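Local coordinates for protein folylpolyglutamate synthase (FolC) (Helicobacter pylori, PDB 6K8C) that probably adds glutamate to dihydropteroate and, in successive ATP-dependent steps, to reduced folates, yielding dihydrofolate and folylpolyglutamates, at residues Leu159-Ile165 with Leu191-Gln197. Numbering follows the deposited sequence.
Sequences LSVFTPI and LSIIAPQ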
loop_
_atom_site.group_PDB
_atom_site.type_symbol
_atom_site.label_atom_id
_atom_site.label_comp_id
_atom_site.label_asym_id
_atom_site.label_seq_id
_atom_site.Cartn_x
_atom_site.Cartn_y
_atom_site.Cartn_z
ATOM N N LEU A 159 -7.170 16.938 3.102
ATOM C CA LEU A 159 -7.391 16.523 1.726
ATOM C C LEU A 159 -7.573 15.015 1.700
ATOM O O LEU A 159 -6.898 14.300 2.439
ATOM C CB LEU A 159 -6.205 16.925 0.846
ATOM C CG LEU A 159 -6.187 16.492 -0.613
ATOM C CD1 LEU A 159 -7.211 17.293 -1.399
ATOM C CD2 LEU A 159 -4.782 16.685 -1.172
ATOM N N SER A 160 -8.494 14.544 0.865
ATOM C CA SER A 160 -8.614 13.126 0.557
ATOM C C SER A 160 -8.156 12.886 -0.875
ATOM O O SER A 160 -8.405 13.710 -1.762
ATOM C CB SER A 160 -10.054 12.636 0.730
ATOM O OG SER A 160 -10.503 12.838 2.061
ATOM N N VAL A 161 -7.467 11.771 -1.096
ATOM C CA VAL A 161 -7.099 11.324 -2.435
ATOM C C VAL A 161 -7.759 9.974 -2.660
ATOM O O VAL A 161 -7.450 9.004 -1.957
ATOM C CB VAL A 161 -5.576 11.226 -2.612
ATOM C CG1 VAL A 161 -5.249 10.681 -3.995
ATOM C CG2 VAL A 161 -4.930 12.591 -2.408
ATOM N N PHE A 162 -8.674 9.904 -3.625
ATOM C CA PHE A 162 -9.361 8.658 -3.938
ATOM C C PHE A 162 -8.677 8.020 -5.138
ATOM O O PHE A 162 -8.848 8.477 -6.272
ATOM C CB PHE A 162 -10.847 8.901 -4.192
ATOM C CG PHE A 162 -11.601 9.303 -2.952
ATOM C CD1 PHE A 162 -11.906 8.361 -1.980
ATOM C CD2 PHE A 162 -11.989 10.616 -2.753
ATOM C CE1 PHE A 162 -12.596 8.725 -0.825
ATOM C CE2 PHE A 162 -12.679 10.987 -1.608
ATOM C CZ PHE A 162 -12.980 10.036 -0.638
ATOM N N THR A 163 -7.897 6.975 -4.879
ATOM C CA THR A 163 -7.289 6.173 -5.933
ATOM C C THR A 163 -8.363 5.267 -6.537
ATOM O O THR A 163 -9.504 5.248 -6.065
ATOM C CB THR A 163 -6.094 5.406 -5.359
ATOM O OG1 THR A 163 -6.546 4.315 -4.547
ATOM C CG2 THR A 163 -5.222 6.329 -4.521
ATOM N N PRO A 164 -8.058 4.539 -7.618
ATOM C CA PRO A 164 -9.107 3.738 -8.273
ATOM C C PRO A 164 -9.731 2.703 -7.341
ATOM O O PRO A 164 -9.034 1.995 -6.610
ATOM C CB PRO A 164 -8.361 3.074 -9.435
ATOM C CG PRO A 164 -7.323 4.087 -9.804
ATOM C CD PRO A 164 -6.845 4.613 -8.457
ATOM N N ILE A 165 -11.062 2.621 -7.387
ATOM C CA ILE A 165 -11.857 1.762 -6.512
ATOM C C ILE A 165 -12.390 0.590 -7.327
ATOM O O ILE A 165 -12.925 0.780 -8.428
ATOM C CB ILE A 165 -13.013 2.544 -5.866
ATOM C CG1 ILE A 165 -12.470 3.641 -4.945
ATOM C CG2 ILE A 165 -13.938 1.612 -5.099
ATOM C CD1 ILE A 165 -13.454 4.770 -4.710
ATOM N N LEU A 191 -12.548 18.707 0.626
ATOM C CA LEU A 191 -11.631 18.860 -0.499
ATOM C C LEU A 191 -11.050 17.498 -0.841
ATOM O O LEU A 191 -10.393 16.878 -0.000
ATOM C CB LEU A 191 -10.514 19.856 -0.160
ATOM C CG LEU A 191 -9.477 20.149 -1.247
ATOM C CD1 LEU A 191 -10.157 20.651 -2.497
ATOM C CD2 LEU A 191 -8.443 21.150 -0.743
ATOM N N SER A 192 -11.282 17.034 -2.068
ATOM C CA SER A 192 -10.833 15.705 -2.457
ATOM C C SER A 192 -10.404 15.683 -3.916
ATOM O O SER A 192 -10.997 16.353 -4.766
ATOM C CB SER A 192 -11.926 14.656 -2.234
ATOM O OG SER A 192 -12.380 14.680 -0.891
ATOM N N ILE A 193 -9.376 14.893 -4.185
ATOM C CA ILE A 193 -8.917 14.574 -5.529
ATOM C C ILE A 193 -9.362 13.155 -5.834
ATOM O O ILE A 193 -9.264 12.275 -4.974
ATOM C CB ILE A 193 -7.388 14.716 -5.624
ATOM C CG1 ILE A 193 -7.005 16.190 -5.510
ATOM C CG2 ILE A 193 -6.851 14.119 -6.927
ATOM C CD1 ILE A 193 -5.930 16.418 -4.533
ATOM N N ILE A 194 -9.871 12.922 -7.041
ATOM C CA ILE A 194 -10.316 11.584 -7.410
ATOM C C ILE A 194 -9.609 11.166 -8.695
ATOM O O ILE A 194 -9.685 11.867 -9.711
ATOM C CB ILE A 194 -11.852 11.489 -7.543
ATOM C CG1 ILE A 194 -12.280 10.041 -7.780
ATOM C CG2 ILE A 194 -12.412 12.414 -8.606
ATOM C CD1 ILE A 194 -13.644 9.710 -7.193
ATOM N N ALA A 195 -8.898 10.035 -8.633
ATOM C CA ALA A 195 -8.293 9.423 -9.808
ATOM C C ALA A 195 -9.384 8.935 -10.761
ATOM O O ALA A 195 -10.547 8.808 -10.365
ATOM C CB ALA A 195 -7.398 8.256 -9.379
ATOM N N PRO A 196 -9.040 8.659 -12.024
ATOM C CA PRO A 196 -10.044 8.114 -12.953
ATOM C C PRO A 196 -10.665 6.836 -12.402
ATOM O O PRO A 196 -9.966 5.941 -11.918
ATOM C CB PRO A 196 -9.241 7.857 -14.236
ATOM C CG PRO A 196 -8.113 8.835 -14.162
ATOM C CD PRO A 196 -7.753 8.909 -12.700
ATOM N N GLN A 197 -11.994 6.775 -12.449
ATOM C CA GLN A 197 -12.771 5.708 -11.832
ATOM C C GLN A 197 -13.694 5.078 -12.864
ATOM O O GLN A 197 -13.859 5.578 -13.978
ATOM C CB GLN A 197 -13.626 6.228 -10.664
ATOM C CG GLN A 197 -12.882 7.043 -9.623
ATOM C CD GLN A 197 -12.106 6.174 -8.665
ATOM O OE1 GLN A 197 -12.422 5.001 -8.491
ATOM N NE2 GLN A 197 -11.077 6.743 -8.044
HETATM O O HOH W 1 -11.812 15.098 1.642
HETATM O O HOH W 2 -13.613 2.904 -9.916
#
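Four backbone hydrogen bonds zip strand 159-162 to strand 191-194 in parallel register, with Ser160 facing Ser192, Val161 facing Ile193 and Phe162 facing Ile194. Ser160 N reaches Leu191 O, Ser160 O accepts from Ile193 N, Phe162 N donates to Ile193 O, and Phe162 O takes Ala195 N at 2.8 Å, one residue past the strand.

Beyond the strands the side-chain amide of Gln197 continues the pairing. With its chain bent at chi2 (-79°), it turns back across the loop of Thr163 to Ile165 and uses both polar ends: NE2 donates to Thr163 O at 2.9 Å, nearly straight but from above that carbonyl's plane, while OE1 receives Ile165 N on an in-plane lone pair at 3.0 Å. A water donating to Gln197 OE1 and Ile165 O adds a further link, so both ends of the amide are bonded to the 163-165 loop, which fixes its rotation.

Another water joins the serine face at the strand start, 2.6 Å from both Ser160 OG and Ser192 OG and donating to Leu191 O. On this face Ser192 OG lies at the edge of the Phe162 ring, 3.8 Å from CE2, and Ile194 CG1 rests against Phe162 CB.

Val161 and Ile193 point to the other face, which helix 241-254 covers, touching both of them and Ala195. Among the apolar contacts, Leu159 CD1 presses tightly on Ile193 CD1 at 3.5 Å and also meets Leu191 CG, and farther along Ala195 CB, directed at the 159-165 segment, touches Pro164 CD.

Strand 48-53 flanks 159-162 and strand 215-218 flanks 191-194, making this pair neighbouring inner strands of the parallel part of the sheet, joined by a helix-containing connection, as expected of the P-loop NTPase-like Mur ligase middle domain.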